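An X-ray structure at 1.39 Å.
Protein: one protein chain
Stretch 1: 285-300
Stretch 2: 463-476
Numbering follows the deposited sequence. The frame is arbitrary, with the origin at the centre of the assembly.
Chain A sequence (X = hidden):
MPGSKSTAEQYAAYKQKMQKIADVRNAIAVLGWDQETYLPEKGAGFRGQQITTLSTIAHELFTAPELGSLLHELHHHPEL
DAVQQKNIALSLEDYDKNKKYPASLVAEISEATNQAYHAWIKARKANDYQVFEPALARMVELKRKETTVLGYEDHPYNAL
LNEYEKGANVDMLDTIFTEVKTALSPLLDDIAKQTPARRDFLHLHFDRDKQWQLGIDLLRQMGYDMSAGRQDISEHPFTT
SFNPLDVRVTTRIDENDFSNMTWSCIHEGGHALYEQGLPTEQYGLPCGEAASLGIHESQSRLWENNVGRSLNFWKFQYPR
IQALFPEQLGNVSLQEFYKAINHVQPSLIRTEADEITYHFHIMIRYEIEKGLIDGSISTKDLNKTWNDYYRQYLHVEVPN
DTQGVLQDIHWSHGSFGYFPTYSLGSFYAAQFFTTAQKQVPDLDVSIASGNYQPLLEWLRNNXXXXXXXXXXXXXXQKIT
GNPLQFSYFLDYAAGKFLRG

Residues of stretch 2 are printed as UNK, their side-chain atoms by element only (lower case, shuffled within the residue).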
# COMPACT_ATOMS: atom_id res chain seq x y z
N LEU A 285 -2.16 19.43 6.95
CA LEU A 285 -3.56 19.63 6.61
C LEU A 285 -4.02 18.57 5.62
O LEU A 285 -3.20 18.00 4.89
CB LEU A 285 -3.76 21.02 5.98
CG LEU A 285 -3.05 22.17 6.69
CD1 LEU A 285 -3.34 23.50 6.00
CD2 LEU A 285 -3.51 22.26 8.13
N PRO A 286 -5.33 18.29 5.56
CA PRO A 286 -5.79 17.21 4.67
C PRO A 286 -5.36 17.39 3.22
O PRO A 286 -5.00 16.41 2.57
CB PRO A 286 -7.31 17.22 4.86
CG PRO A 286 -7.50 17.77 6.26
CD PRO A 286 -6.42 18.83 6.39
N CYS A 287 -5.35 18.63 2.72
CA CYS A 287 -4.91 18.85 1.35
C CYS A 287 -3.39 18.80 1.20
O CYS A 287 -2.89 19.02 0.09
CB CYS A 287 -5.54 20.11 0.76
SG CYS A 287 -7.35 19.98 0.59
N GLY A 288 -2.64 18.46 2.25
CA GLY A 288 -1.23 18.16 2.14
C GLY A 288 -0.87 16.71 2.42
O GLY A 288 0.32 16.41 2.56
N GLU A 289 -1.86 15.82 2.53
CA GLU A 289 -1.66 14.40 2.81
C GLU A 289 -2.07 13.57 1.60
O GLU A 289 -2.94 13.96 0.83
CB GLU A 289 -2.53 13.96 4.01
CG GLU A 289 -2.18 14.67 5.32
CD GLU A 289 -3.21 14.45 6.43
OE1 GLU A 289 -4.25 13.82 6.17
OE2 GLU A 289 -2.95 14.89 7.59
N ALA A 290 -1.43 12.40 1.44
CA ALA A 290 -1.81 11.48 0.38
C ALA A 290 -3.31 11.20 0.43
O ALA A 290 -3.91 11.14 1.51
CB ALA A 290 -1.06 10.16 0.54
N ALA A 291 -3.92 11.02 -0.76
CA ALA A 291 -5.38 10.96 -0.87
C ALA A 291 -5.96 9.75 -0.14
O ALA A 291 -7.05 9.84 0.43
CB ALA A 291 -5.81 10.97 -2.34
N SER A 292 -5.25 8.62 -0.16
CA SER A 292 -5.74 7.38 0.45
C SER A 292 -4.66 6.32 0.29
O SER A 292 -3.72 6.49 -0.50
CB SER A 292 -7.02 6.87 -0.19
OG SER A 292 -6.71 6.17 -1.39
N LEU A 293 -4.81 5.22 1.03
CA LEU A 293 -3.89 4.10 0.91
C LEU A 293 -3.94 3.51 -0.49
O LEU A 293 -2.90 3.15 -1.06
CB LEU A 293 -4.23 3.00 1.91
CG LEU A 293 -3.80 3.16 3.38
CD1 LEU A 293 -4.33 1.97 4.17
CD2 LEU A 293 -2.30 3.24 3.50
N GLY A 294 -5.14 3.41 -1.06
CA GLY A 294 -5.26 2.90 -2.42
C GLY A 294 -4.56 3.77 -3.46
O GLY A 294 -3.88 3.26 -4.34
N ILE A 295 -4.72 5.08 -3.35
CA ILE A 295 -4.02 5.96 -4.29
C ILE A 295 -2.50 5.88 -4.07
O ILE A 295 -1.71 5.86 -5.02
CB ILE A 295 -4.59 7.40 -4.22
CG1 ILE A 295 -6.07 7.44 -4.63
CG2 ILE A 295 -3.73 8.37 -5.05
CD1 ILE A 295 -6.35 6.94 -6.06
N HIS A 296 -2.06 5.80 -2.81
CA HIS A 296 -0.63 5.65 -2.60
C HIS A 296 -0.12 4.35 -3.24
O HIS A 296 0.92 4.33 -3.94
CB HIS A 296 -0.32 5.68 -1.10
CG HIS A 296 0.89 6.48 -0.77
ND1 HIS A 296 2.07 6.40 -1.49
CD2 HIS A 296 1.10 7.41 0.19
CE1 HIS A 296 2.95 7.24 -0.97
NE2 HIS A 296 2.39 7.87 0.05
N GLU A 297 -0.87 3.26 -3.05
CA GLU A 297 -0.46 1.99 -3.65
C GLU A 297 -0.49 2.06 -5.17
O GLU A 297 0.33 1.41 -5.83
CB GLU A 297 -1.33 0.85 -3.09
CG GLU A 297 -0.90 -0.54 -3.53
CD GLU A 297 0.30 -1.06 -2.74
OE1 GLU A 297 0.80 -0.33 -1.86
OE2 GLU A 297 0.72 -2.20 -2.98
N SER A 298 -1.40 2.85 -5.76
CA SER A 298 -1.40 3.01 -7.21
C SER A 298 -0.09 3.62 -7.70
O SER A 298 0.38 3.30 -8.79
CB SER A 298 -2.58 3.87 -7.69
OG SER A 298 -2.35 5.27 -7.48
N GLN A 299 0.48 4.52 -6.91
CA GLN A 299 1.77 5.11 -7.32
C GLN A 299 2.91 4.09 -7.28
O GLN A 299 3.71 3.98 -8.24
CB GLN A 299 2.07 6.30 -6.43
CG GLN A 299 1.02 7.38 -6.54
CD GLN A 299 0.82 7.82 -7.97
OE1 GLN A 299 1.63 8.57 -8.52
NE2 GLN A 299 -0.25 7.33 -8.61
N SER A 300 2.96 3.29 -6.21
CA SER A 300 4.00 2.25 -6.15
C SER A 300 3.86 1.22 -7.26
O SER A 300 4.85 0.83 -7.90
CB SER A 300 4.05 1.58 -4.77
OG SER A 300 2.87 0.84 -4.51
N UNK A 463 -2.25 14.07 -9.95
CA UNK A 463 -2.46 13.34 -8.70
C UNK A 463 -1.76 14.00 -7.52
O UNK A 463 -2.39 14.33 -6.51
c UNK A 463 -2.50 9.80 -10.29
c UNK A 463 -2.99 11.16 -9.82
c UNK A 463 -2.10 11.19 -7.47
c UNK A 463 -2.05 11.87 -8.84
N UNK A 464 -0.44 14.19 -7.63
CA UNK A 464 0.36 14.52 -6.46
C UNK A 464 -0.05 15.77 -5.69
O UNK A 464 0.02 15.73 -4.45
c UNK A 464 1.80 12.06 -7.43
c UNK A 464 1.84 14.58 -6.84
c UNK A 464 3.87 11.86 -8.12
n UNK A 464 3.68 13.12 -7.76
c UNK A 464 2.38 13.28 -7.33
n UNK A 464 2.74 11.20 -7.93
N UNK A 465 -0.39 16.90 -6.31
CA UNK A 465 -0.50 18.16 -5.54
C UNK A 465 -1.82 18.37 -4.84
O UNK A 465 -1.97 19.37 -4.14
c UNK A 465 -0.94 18.61 -7.82
c UNK A 465 -0.31 19.22 -6.63
c UNK A 465 -0.62 17.14 -7.75
N UNK A 466 -2.79 17.47 -5.01
CA UNK A 466 -4.12 17.69 -4.48
C UNK A 466 -4.31 17.16 -3.07
O UNK A 466 -5.33 17.48 -2.45
c UNK A 466 -4.73 16.94 -7.86
c UNK A 466 -5.45 19.57 -8.23
c UNK A 466 -5.14 17.68 -6.78
c UNK A 466 -4.71 17.50 -9.13
c UNK A 466 -5.16 17.08 -5.41
c UNK A 466 -5.49 19.00 -6.97
c UNK A 466 -5.06 18.82 -9.31
N UNK A 467 -3.38 16.38 -2.55
CA UNK A 467 -3.58 15.79 -1.25
C UNK A 467 -4.90 15.03 -1.19
O UNK A 467 -5.22 14.22 -2.08
N UNK A 468 -5.67 15.28 -0.15
CA UNK A 468 -6.98 14.65 0.05
C UNK A 468 -8.14 15.44 -0.54
O UNK A 468 -9.29 15.11 -0.25
c UNK A 468 -6.42 13.26 2.13
c UNK A 468 -6.44 13.29 3.66
n UNK A 468 -7.25 13.71 6.34
c UNK A 468 -7.24 14.41 1.54
n UNK A 468 -9.40 13.07 5.82
n UNK A 468 -7.79 13.09 4.18
c UNK A 468 -8.14 13.29 5.45
N UNK A 469 -7.88 16.48 -1.35
CA UNK A 469 -8.97 17.32 -1.84
C UNK A 469 -10.05 16.51 -2.54
O UNK A 469 -11.25 16.74 -2.33
c UNK A 469 -11.45 21.26 -3.91
c UNK A 469 -10.64 21.50 -2.82
c UNK A 469 -11.28 20.10 -4.64
c UNK A 469 -8.43 18.42 -2.77
c UNK A 469 -10.30 19.18 -4.28
c UNK A 469 -9.48 19.42 -3.18
c UNK A 469 -9.67 20.58 -2.46
N UNK A 470 -9.65 15.56 -3.37
CA UNK A 470 -10.57 14.64 -4.03
C UNK A 470 -10.52 13.28 -3.36
O UNK A 470 -9.45 12.79 -2.99
o UNK A 470 -9.95 19.25 -8.56
c UNK A 470 -11.30 16.37 -6.76
c UNK A 470 -8.85 17.50 -7.38
c UNK A 470 -11.24 17.53 -7.51
c UNK A 470 -8.91 16.33 -6.64
c UNK A 470 -10.02 18.09 -7.82
c UNK A 470 -10.19 14.47 -5.50
c UNK A 470 -10.13 15.75 -6.31
N UNK A 471 -11.68 12.64 -3.23
CA UNK A 471 -11.66 11.24 -2.84
C UNK A 471 -11.08 10.40 -3.99
O UNK A 471 -10.89 10.88 -5.11
c UNK A 471 -13.84 11.71 -1.66
o UNK A 471 -13.78 10.53 -3.76
c UNK A 471 -13.07 10.73 -2.54
N UNK A 472 -10.78 9.14 -3.69
CA UNK A 472 -10.20 8.27 -4.71
C UNK A 472 -11.12 8.19 -5.92
O UNK A 472 -10.65 8.23 -7.07
o UNK A 472 -10.91 6.49 -3.21
c UNK A 472 -9.91 6.88 -4.14
N UNK A 473 -12.44 8.12 -5.68
CA UNK A 473 -13.40 8.05 -6.78
C UNK A 473 -13.42 9.34 -7.58
O UNK A 473 -13.39 9.31 -8.82
c UNK A 473 -14.80 7.77 -6.23
c UNK A 473 -15.88 7.91 -7.30
o UNK A 473 -16.86 8.63 -7.12
n UNK A 473 -15.69 7.22 -8.43
N UNK A 474 -13.51 10.48 -6.90
CA UNK A 474 -13.52 11.76 -7.61
C UNK A 474 -12.23 11.95 -8.39
O UNK A 474 -12.26 12.46 -9.51
o UNK A 474 -14.02 14.39 -4.35
o UNK A 474 -16.21 14.17 -4.27
c UNK A 474 -15.03 12.87 -5.88
c UNK A 474 -15.09 13.88 -4.75
c UNK A 474 -13.70 12.91 -6.61
N UNK A 475 -11.10 11.54 -7.81
CA UNK A 475 -9.83 11.67 -8.50
C UNK A 475 -9.82 10.84 -9.77
O UNK A 475 -9.44 11.31 -10.85
c UNK A 475 -8.70 11.25 -7.56
c UNK A 475 -7.29 11.66 -7.97
c UNK A 475 -6.30 11.20 -6.90
c UNK A 475 -7.19 13.15 -8.21
N UNK A 476 -10.22 9.57 -9.65
CA UNK A 476 -10.20 8.68 -10.80
C UNK A 476 -11.17 9.17 -11.89
O UNK A 476 -10.82 9.16 -13.07
s UNK A 476 -10.40 6.00 -11.60
c UNK A 476 -10.52 7.27 -10.31
O HOH W 1 -3.41 20.63 -2.18
O HOH W 2 -9.06 11.79 -0.61

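Position 463 has four side-chain carbons, forked at the first with one arm two carbons long, and they reach Ile295 CG2 and Gln299 NE2; this is Ile463. CA-to-CB points toward stretch 1; Ile463 CG2 lies 4.1 Å from Ile295 CG2, and Ile463 CD1 lies 3.7 Å from Gln299 NE2.

Position 464 has one carbon, then a five-membered ring of three carbons and two nitrogens, one nitrogen meeting Gln299 OE1: His464. CA-to-CB points away, yet the ring comes back within reach, and His464 NE2 donates to Gln299 OE1 at 2.9 Å (159° at the hydrogen), with the acceptor near the ring plane.

At 465, three carbons close a ring onto the backbone nitrogen and stay clear of stretch 1, giving Pro465. Water 1 donates to Pro465 O (2.7 Å) and to Cys287 O (2.8 Å).

Position 466 shows one carbon and a ring of six carbons without oxygen. CA-to-CB points away and the side chain stays at least 6.3 Å from stretch 1: Phe466, first residue of a type II' turn.

Position 467 has no side-chain atoms: Gly467. Its phi of 53° favours glycine, and an ideal CB would fall 2.3 Å from Cys287 O, a clash. Gly467 CA makes a CA-H...O contact with Cys287 O at 3.6 Å.

Position 468 has three carbons, a nitrogen, then a carbon bearing two nitrogens, reaching Glu289 OE1 and Pro286 CB: Arg468. Arg468 NH1 donates to Glu289 OE1 at 3.0 Å (157°) within a salt bridge, while Pro286 CB lies over one guanidinium face. Arg468 N donates to Pro286 O at 3.0 Å (149°).

Position 469 again has one carbon and six in a ring, with Cys287 SG at the ring edge, 5.2 Å from the centroid and 84° off the normal: Phe469. Phe469 N closes the turn on Phe466 O at 3.0 Å.

At 470 the six-carbon ring bears one oxygen and stays clear of stretch 1: Tyr470.

Position 471, one carbon carrying an oxygen and a carbon, without contact to stretch 1, is Thr471; Thr471 OG1 caps the helix by accepting from the backbone N of 474 at 3.2 Å.

Position 472, one carbon and one oxygen, with CB 3.9 Å from Ile295 CG1, is Ser472.

Positions 473 (two carbons, the second with O and N) and 474 (three carbons, the third with two O), both clear of stretch 1, are Asn473 and Glu474.

Position 475, four carbons forked at the second, touching Ile295 CG2, is Leu475; Leu475 CD2 lies 4.2 Å from Ile295 CG2. Position 476, carbon and sulfur without contact, is Cys476.

The contact combines a tight turn at Gly467, anchored by Arg468 through backbone and salt bridge, with apolar packing around Ile295 and the His464–Gln299 bond.

Stretch 2, residues 463-476: IHPFGRFYTSNELC
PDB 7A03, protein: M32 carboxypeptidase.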